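Local atomic coordinates of uroporphyrinogen III synthase (Thermus thermophilus, PDB entry 1WCW), a protein that probably catalyses the cyclisation of hydroxymethylbilane to uroporphyrinogen III, the macrocyclic precursor of haem and related tetrapyrroles. Residues Val60-Ala65 and Lys91-Ala96; Leu64-Val69 and Ala135-Gly140; Val221-Ala226 and Phe237-Thr242. All coordinates share one frame; numbering follows the deposited sequence.

Interaction 1. Residues Val60-Ala65 and Lys91-Ala96; sequences VDLFLA and KAFRLA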
# COMPACT_ATOMS: atom_id res chain seq x y z
N VAL A 60 22.56 -10.23 7.81
CA VAL A 60 21.59 -11.04 7.04
C VAL A 60 22.10 -11.18 5.60
O VAL A 60 22.90 -10.36 5.13
CB VAL A 60 20.16 -10.41 7.01
CG1 VAL A 60 19.62 -10.31 8.44
CG2 VAL A 60 20.17 -9.04 6.36
N ASP A 61 21.56 -12.17 4.93
CA ASP A 61 22.00 -12.39 3.55
C ASP A 61 21.21 -11.62 2.56
O ASP A 61 21.72 -11.21 1.53
CB ASP A 61 21.93 -13.89 3.31
CG ASP A 61 22.84 -14.60 4.24
OD1 ASP A 61 24.06 -14.49 4.02
OD2 ASP A 61 22.34 -15.16 5.26
N LEU A 62 19.95 -11.38 2.90
CA LEU A 62 19.05 -10.68 2.00
C LEU A 62 18.17 -9.76 2.84
O LEU A 62 17.76 -10.11 3.95
CB LEU A 62 18.20 -11.69 1.23
CG LEU A 62 17.28 -11.20 0.13
CD1 LEU A 62 17.14 -12.33 -0.92
CD2 LEU A 62 15.99 -10.81 0.68
N PHE A 63 17.90 -8.60 2.29
CA PHE A 63 16.98 -7.64 2.89
C PHE A 63 15.96 -7.25 1.85
O PHE A 63 16.28 -6.78 0.77
CB PHE A 63 17.75 -6.38 3.37
CG PHE A 63 16.84 -5.32 3.98
CD1 PHE A 63 16.24 -5.52 5.23
CD2 PHE A 63 16.52 -4.17 3.28
CE1 PHE A 63 15.31 -4.55 5.75
CE2 PHE A 63 15.63 -3.23 3.79
CZ PHE A 63 15.02 -3.41 4.99
N LEU A 64 14.69 -7.42 2.17
CA LEU A 64 13.60 -7.11 1.29
C LEU A 64 12.74 -5.97 1.88
O LEU A 64 12.06 -6.16 2.95
CB LEU A 64 12.77 -8.36 1.02
CG LEU A 64 11.85 -8.36 -0.23
CD1 LEU A 64 11.41 -9.80 -0.43
CD2 LEU A 64 10.64 -7.44 -0.10
N ALA A 65 12.78 -4.82 1.23
CA ALA A 65 12.00 -3.67 1.64
C ALA A 65 10.71 -3.60 0.84
O ALA A 65 10.78 -3.66 -0.39
CB ALA A 65 12.80 -2.37 1.36
N LYS A 91 26.11 -5.02 3.36
CA LYS A 91 26.59 -6.32 2.94
C LYS A 91 25.48 -7.21 2.36
O LYS A 91 25.74 -8.09 1.54
CB LYS A 91 27.28 -7.03 4.10
CG LYS A 91 28.54 -6.25 4.55
CD LYS A 91 29.20 -6.84 5.78
CE LYS A 91 30.45 -6.04 6.16
NZ LYS A 91 31.26 -6.78 7.19
N ALA A 92 24.23 -6.99 2.75
CA ALA A 92 23.16 -7.81 2.27
C ALA A 92 22.81 -7.53 0.78
O ALA A 92 23.07 -6.43 0.27
CB ALA A 92 21.92 -7.52 3.14
N PHE A 93 22.19 -8.53 0.16
CA PHE A 93 21.62 -8.38 -1.17
C PHE A 93 20.29 -7.64 -0.86
O PHE A 93 19.47 -8.15 -0.07
CB PHE A 93 21.36 -9.73 -1.83
CG PHE A 93 20.87 -9.65 -3.22
CD1 PHE A 93 21.75 -9.29 -4.26
CD2 PHE A 93 19.57 -9.91 -3.51
CE1 PHE A 93 21.26 -9.22 -5.60
CE2 PHE A 93 19.09 -9.82 -4.86
CZ PHE A 93 19.98 -9.47 -5.90
N ARG A 94 20.08 -6.51 -1.48
CA ARG A 94 18.93 -5.68 -1.16
C ARG A 94 17.93 -5.64 -2.25
O ARG A 94 18.26 -5.29 -3.41
CB ARG A 94 19.42 -4.28 -0.84
CG ARG A 94 20.37 -4.19 0.36
CD ARG A 94 20.83 -2.74 0.62
NE ARG A 94 21.56 -2.13 -0.47
CZ ARG A 94 22.85 -2.36 -0.72
NH1 ARG A 94 23.40 -1.73 -1.77
NH2 ARG A 94 23.57 -3.20 0.05
N LEU A 95 16.68 -5.96 -1.93
CA LEU A 95 15.57 -5.88 -2.86
C LEU A 95 14.53 -4.89 -2.46
O LEU A 95 14.24 -4.76 -1.24
CB LEU A 95 14.87 -7.21 -2.96
CG LEU A 95 15.65 -8.33 -3.59
CD1 LEU A 95 14.90 -9.62 -3.47
CD2 LEU A 95 15.97 -8.02 -5.10
N ALA A 96 13.97 -4.15 -3.39
CA ALA A 96 12.85 -3.24 -3.05
C ALA A 96 11.67 -3.69 -3.86
O ALA A 96 11.77 -3.99 -5.05
CB ALA A 96 13.23 -1.86 -3.38
O HOH W 1 24.64 -11.14 1.14
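Two neighbouring parallel strands, 62-65 and 93-96, pair in the sheet that also holds strand 132-137, L62 lying beside F93 and L64 beside L95. Four backbone hydrogen bonds fix the register: F93 N donates to D61 O at 3.0 Å, F63 N to F93 O at 2.9 Å, L95 N to F63 O at 2.8 Å and A65 N to L95 O. The first differs in direction, F93 N sitting 35° out of the carbonyl plane of D61. A water bonded to both D61 O and K91 O links the two chains just before the strands begin. Here A92 CB packs against V60 CG2 at 4.0 Å and also approaches F63 CB. On the face carrying L62, F93, L64 and L95, L62 CD1 touches both L95 CD1 (4.3 Å) and the F93 ring at CD2, while L64 CG rests on L95 CB. The F93 ring meets that of H113 with planes nearly parallel. R94, on the other face, turns its guanidinium away to P111 O and L89 O. Helix 99-107 covers A65 and A96, helix 68-80 packs on F63 and A65, and strand 132-137 flanks 62-65.

Interaction 2. Residues Leu64-Val69 and Ala135-Gly140; sequences LATTGV and ALQLYG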
# COMPACT_ATOMS: atom_id res chain seq x y z
N LEU A 64 14.69 -7.42 2.17
CA LEU A 64 13.60 -7.11 1.29
C LEU A 64 12.74 -5.97 1.88
O LEU A 64 12.06 -6.16 2.95
CB LEU A 64 12.77 -8.36 1.02
CG LEU A 64 11.85 -8.36 -0.23
CD1 LEU A 64 11.41 -9.80 -0.43
CD2 LEU A 64 10.64 -7.44 -0.10
N ALA A 65 12.78 -4.82 1.23
CA ALA A 65 12.00 -3.67 1.64
C ALA A 65 10.71 -3.60 0.84
O ALA A 65 10.78 -3.66 -0.39
CB ALA A 65 12.80 -2.37 1.36
N THR A 66 9.59 -3.36 1.52
CA THR A 66 8.33 -3.24 0.84
C THR A 66 7.85 -1.83 0.77
O THR A 66 7.14 -1.50 -0.21
CB THR A 66 7.25 -4.12 1.49
OG1 THR A 66 7.08 -3.77 2.89
CG2 THR A 66 7.59 -5.60 1.38
N THR A 67 8.20 -0.95 1.71
CA THR A 67 7.74 0.42 1.66
C THR A 67 8.83 1.41 2.04
O THR A 67 9.81 1.09 2.78
CB THR A 67 6.54 0.66 2.57
OG1 THR A 67 6.92 0.49 3.96
CG2 THR A 67 5.41 -0.32 2.28
N GLY A 68 8.71 2.65 1.53
CA GLY A 68 9.69 3.68 1.84
C GLY A 68 9.58 4.05 3.29
O GLY A 68 10.62 4.23 3.95
N VAL A 69 8.36 4.20 3.78
CA VAL A 69 8.11 4.51 5.18
C VAL A 69 8.77 3.45 6.07
O VAL A 69 9.40 3.77 7.08
CB VAL A 69 6.59 4.56 5.50
CG1 VAL A 69 6.35 4.73 7.00
CG2 VAL A 69 5.99 5.74 4.75
N ALA A 135 15.75 -10.87 5.77
CA ALA A 135 15.00 -9.91 6.58
C ALA A 135 13.93 -9.32 5.69
O ALA A 135 14.23 -8.88 4.55
CB ALA A 135 15.93 -8.82 7.04
N LEU A 136 12.69 -9.33 6.14
CA LEU A 136 11.57 -8.86 5.35
C LEU A 136 10.90 -7.73 6.12
O LEU A 136 10.38 -7.96 7.24
CB LEU A 136 10.61 -10.04 5.11
CG LEU A 136 9.28 -9.67 4.49
CD1 LEU A 136 9.42 -9.08 3.13
CD2 LEU A 136 8.49 -10.91 4.39
N GLN A 137 10.86 -6.55 5.56
CA GLN A 137 10.18 -5.44 6.21
C GLN A 137 8.71 -5.45 5.80
O GLN A 137 8.39 -5.44 4.60
CB GLN A 137 10.83 -4.14 5.76
CG GLN A 137 10.12 -2.86 6.26
CD GLN A 137 9.17 -2.28 5.21
OE1 GLN A 137 7.98 -2.00 5.50
NE2 GLN A 137 9.65 -2.09 4.05
N LEU A 138 7.81 -5.50 6.79
CA LEU A 138 6.35 -5.57 6.64
C LEU A 138 5.71 -4.28 7.15
O LEU A 138 6.36 -3.38 7.71
CB LEU A 138 5.91 -6.72 7.50
CG LEU A 138 6.51 -8.07 7.13
CD1 LEU A 138 6.23 -9.11 8.23
CD2 LEU A 138 5.93 -8.51 5.76
N TYR A 139 4.41 -4.20 6.90
CA TYR A 139 3.63 -3.03 7.26
C TYR A 139 2.26 -3.41 7.84
O TYR A 139 1.33 -2.62 7.78
CB TYR A 139 3.47 -2.11 6.09
CG TYR A 139 3.02 -2.80 4.85
CD1 TYR A 139 1.65 -3.00 4.56
CD2 TYR A 139 3.96 -3.25 3.90
CE1 TYR A 139 1.22 -3.64 3.35
CE2 TYR A 139 3.57 -3.87 2.73
CZ TYR A 139 2.18 -4.05 2.46
OH TYR A 139 1.76 -4.60 1.30
N GLY A 140 2.17 -4.58 8.42
CA GLY A 140 0.94 -5.00 9.13
C GLY A 140 0.02 -5.97 8.44
O GLY A 140 -0.83 -6.53 9.08
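L64 pairs with L136 where strands 62-65 and 132-137 run parallel, and two nearly straight backbone hydrogen bonds establish the pairing. L64 N donates to A135 O at 2.8 Å, and Q137 N to L64 O at 2.9 Å with an N-H...O angle of 177°. Beyond this bridge the chains separate, the CA atoms of T67 and Y139 being 7.8 Å apart, and side chains take over. A polar link is made by T66 OG1, which donates to Q137 O at 2.7 Å from 38° out of that carbonyl's plane. With chi1 at 58°, OG1 stands between the backbone N and carbonyl carbon of T66; it also lies at the edge of the Y139 ring, 3.3 Å from CD2. A valine in place of T66 would probably leave Q137 O without this donor and so weaken the tie between the two diverging loops. Among apolar contacts, L64 and L136 run alongside each other in the same direction, L64 CD2 to L136 CD1 at 3.8 Å. T67 CG2 reaches Y139 CD2 at 3.6 Å, approaching the ring obliquely. T67 is the N-cap of helix 68-80: its OG1 bonds G70 N and also Y163 OH, on strand 155-167. Y139 OH pairs with R97 just past strand 93-96, while L146 and E147 of helix 144-152 pack against L64 and L136 respectively.

Interaction 3. Residues Val221-Ala226 and Phe237-Thr242; sequences VGRVTA and FYVDET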
# COMPACT_ATOMS: atom_id res chain seq x y z
N VAL A 221 -5.71 5.23 -8.11
CA VAL A 221 -4.43 5.93 -8.32
C VAL A 221 -3.40 4.81 -8.27
O VAL A 221 -3.15 4.23 -7.20
CB VAL A 221 -4.12 6.90 -7.18
CG1 VAL A 221 -2.70 7.55 -7.40
CG2 VAL A 221 -5.15 7.99 -7.16
N GLY A 222 -2.85 4.48 -9.45
CA GLY A 222 -1.78 3.48 -9.55
C GLY A 222 -2.27 2.18 -10.18
O GLY A 222 -3.43 1.71 -9.92
N ARG A 223 -1.43 1.56 -11.02
CA ARG A 223 -1.75 0.29 -11.61
C ARG A 223 -1.90 -0.83 -10.56
O ARG A 223 -2.71 -1.77 -10.76
CB ARG A 223 -0.62 -0.09 -12.64
CG ARG A 223 -1.08 -0.83 -13.86
CD ARG A 223 -2.02 0.06 -14.67
NE ARG A 223 -3.31 -0.61 -14.86
CZ ARG A 223 -4.28 -0.16 -15.62
NH1 ARG A 223 -5.40 -0.82 -15.74
NH2 ARG A 223 -4.09 0.97 -16.31
N VAL A 224 -1.14 -0.76 -9.50
CA VAL A 224 -1.24 -1.80 -8.48
C VAL A 224 -2.59 -1.71 -7.75
O VAL A 224 -3.25 -2.70 -7.47
CB VAL A 224 -0.07 -1.71 -7.45
CG1 VAL A 224 -0.26 -2.75 -6.39
CG2 VAL A 224 1.31 -1.99 -8.18
N THR A 225 -3.06 -0.48 -7.50
CA THR A 225 -4.40 -0.27 -6.91
C THR A 225 -5.47 -0.76 -7.92
O THR A 225 -6.41 -1.48 -7.48
CB THR A 225 -4.60 1.20 -6.68
OG1 THR A 225 -3.59 1.65 -5.77
CG2 THR A 225 -6.00 1.47 -5.96
N ALA A 226 -5.34 -0.51 -9.22
CA ALA A 226 -6.30 -0.97 -10.15
C ALA A 226 -6.31 -2.48 -10.19
O ALA A 226 -7.39 -3.09 -10.30
CB ALA A 226 -5.95 -0.42 -11.54
N PHE A 237 -13.24 2.45 -13.32
CA PHE A 237 -13.73 3.25 -14.41
C PHE A 237 -12.55 4.09 -14.90
O PHE A 237 -12.45 4.41 -16.11
CB PHE A 237 -14.84 4.21 -13.87
CG PHE A 237 -15.37 5.16 -14.91
CD1 PHE A 237 -16.27 4.70 -15.86
CD2 PHE A 237 -14.95 6.49 -14.92
CE1 PHE A 237 -16.76 5.57 -16.84
CE2 PHE A 237 -15.43 7.39 -15.90
CZ PHE A 237 -16.33 6.90 -16.85
N TYR A 238 -11.68 4.59 -14.05
CA TYR A 238 -10.55 5.44 -14.43
C TYR A 238 -9.35 5.10 -13.56
O TYR A 238 -9.47 4.91 -12.33
CB TYR A 238 -10.95 6.88 -14.24
CG TYR A 238 -9.90 7.89 -14.55
CD1 TYR A 238 -9.61 8.26 -15.86
CD2 TYR A 238 -9.11 8.38 -13.54
CE1 TYR A 238 -8.46 9.13 -16.11
CE2 TYR A 238 -8.02 9.21 -13.78
CZ TYR A 238 -7.71 9.55 -15.06
OH TYR A 238 -6.55 10.33 -15.15
N VAL A 239 -8.17 5.00 -14.18
CA VAL A 239 -6.92 4.71 -13.49
C VAL A 239 -5.92 5.85 -13.75
O VAL A 239 -5.60 6.12 -14.93
CB VAL A 239 -6.29 3.40 -13.91
CG1 VAL A 239 -4.98 3.13 -13.16
CG2 VAL A 239 -7.27 2.27 -13.70
N ASP A 240 -5.44 6.48 -12.71
CA ASP A 240 -4.47 7.58 -12.85
C ASP A 240 -3.07 7.06 -12.50
O ASP A 240 -2.87 6.39 -11.50
CB ASP A 240 -4.78 8.69 -11.92
CG ASP A 240 -4.03 9.92 -12.26
OD1 ASP A 240 -4.48 10.70 -13.13
OD2 ASP A 240 -2.99 10.09 -11.64
N GLU A 241 -2.07 7.47 -13.28
CA GLU A 241 -0.75 6.97 -13.00
C GLU A 241 0.24 8.04 -12.65
O GLU A 241 1.45 7.87 -12.88
CB GLU A 241 -0.25 6.19 -14.19
CG GLU A 241 -0.96 4.87 -14.27
CD GLU A 241 -0.53 4.08 -15.46
OE1 GLU A 241 0.66 3.72 -15.52
OE2 GLU A 241 -1.38 3.83 -16.34
N THR A 242 -0.24 9.10 -12.02
CA THR A 242 0.62 10.20 -11.63
C THR A 242 0.77 10.42 -10.16
O THR A 242 1.64 11.19 -9.73
CB THR A 242 0.10 11.58 -12.14
OG1 THR A 242 -1.01 12.01 -11.32
CG2 THR A 242 -0.28 11.53 -13.59
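V221 pairs with D240 as a parallel bridge, CA to CA 4.8 Å, and a single backbone hydrogen bond crosses here, from G222 N to D240 O at 2.8 Å; its N-H...O angle of 144° shows a bent bond, although the donor lies nearly in line with the carbonyl. G222 is the N-cap residue of helix 223-231, and its positive phi of 108° would press a CB against the carbonyl O of V221. The helix begins at R223, two residues after the bridge residue V221. V239 is the main apolar element: its CG2 meets A226 CB at 3.7 Å, one turn into the helix, while CG1 approaches G222 O. With CG1 anti to the backbone N, that methyl also lies over one face of the R223 guanidinium, 3.9 Å above its plane and displaced toward the rim. R223, bent at chi2 and chi3, crosses V239 at about a right angle. E241 comes to the edge of the same guanidinium, its OE2 3.9 Å from R223 NH2 in a long salt bridge. The two charged planes stand 89° apart, a geometry that gives no paired, side-on fork; both residues are exposed, so this attraction is likely to be modest. The D240 carboxylate has several partners. Its OD2 accepts from T242 N at 2.9 Å, forming an Asx turn, and from T242 OG1 by the syn lone pair, while OD1 takes the Y238 hydroxyl by its anti lone pair and is also bonded to S247 OG. Strand 217-221, helix 223-231 and strand 238-240 form a beta-alpha-beta unit at one edge of the five-stranded parallel sheet, where L248 of helix 245-260 packs on V221 and D240 and helix 192-201 contacts V224 and T225.

In the fold
After strands 10-13 and 32-35 of the parallel sheet, the chain reaches 60-65 in the mixed sheet, and interaction 1 closes a mostly helical excursion of 25 residues when 91-96 returns beside it. Interaction 2 opens from the same strand, sharing L64 and A65, and closes later at 135-140 after 65 residues; the two loops therefore overlap, with 91-96 lying inside the larger. Strand 62-65 is thus held between 93-96 and 132-137, and L62 O lies 2.8 Å from A135 N, a probable hydrogen bond. Interaction 3 follows in series, a loop of 10 residues back in the parallel sheet, its centre about 22 Å from that of interaction 2 and about 29 Å from that of interaction 1.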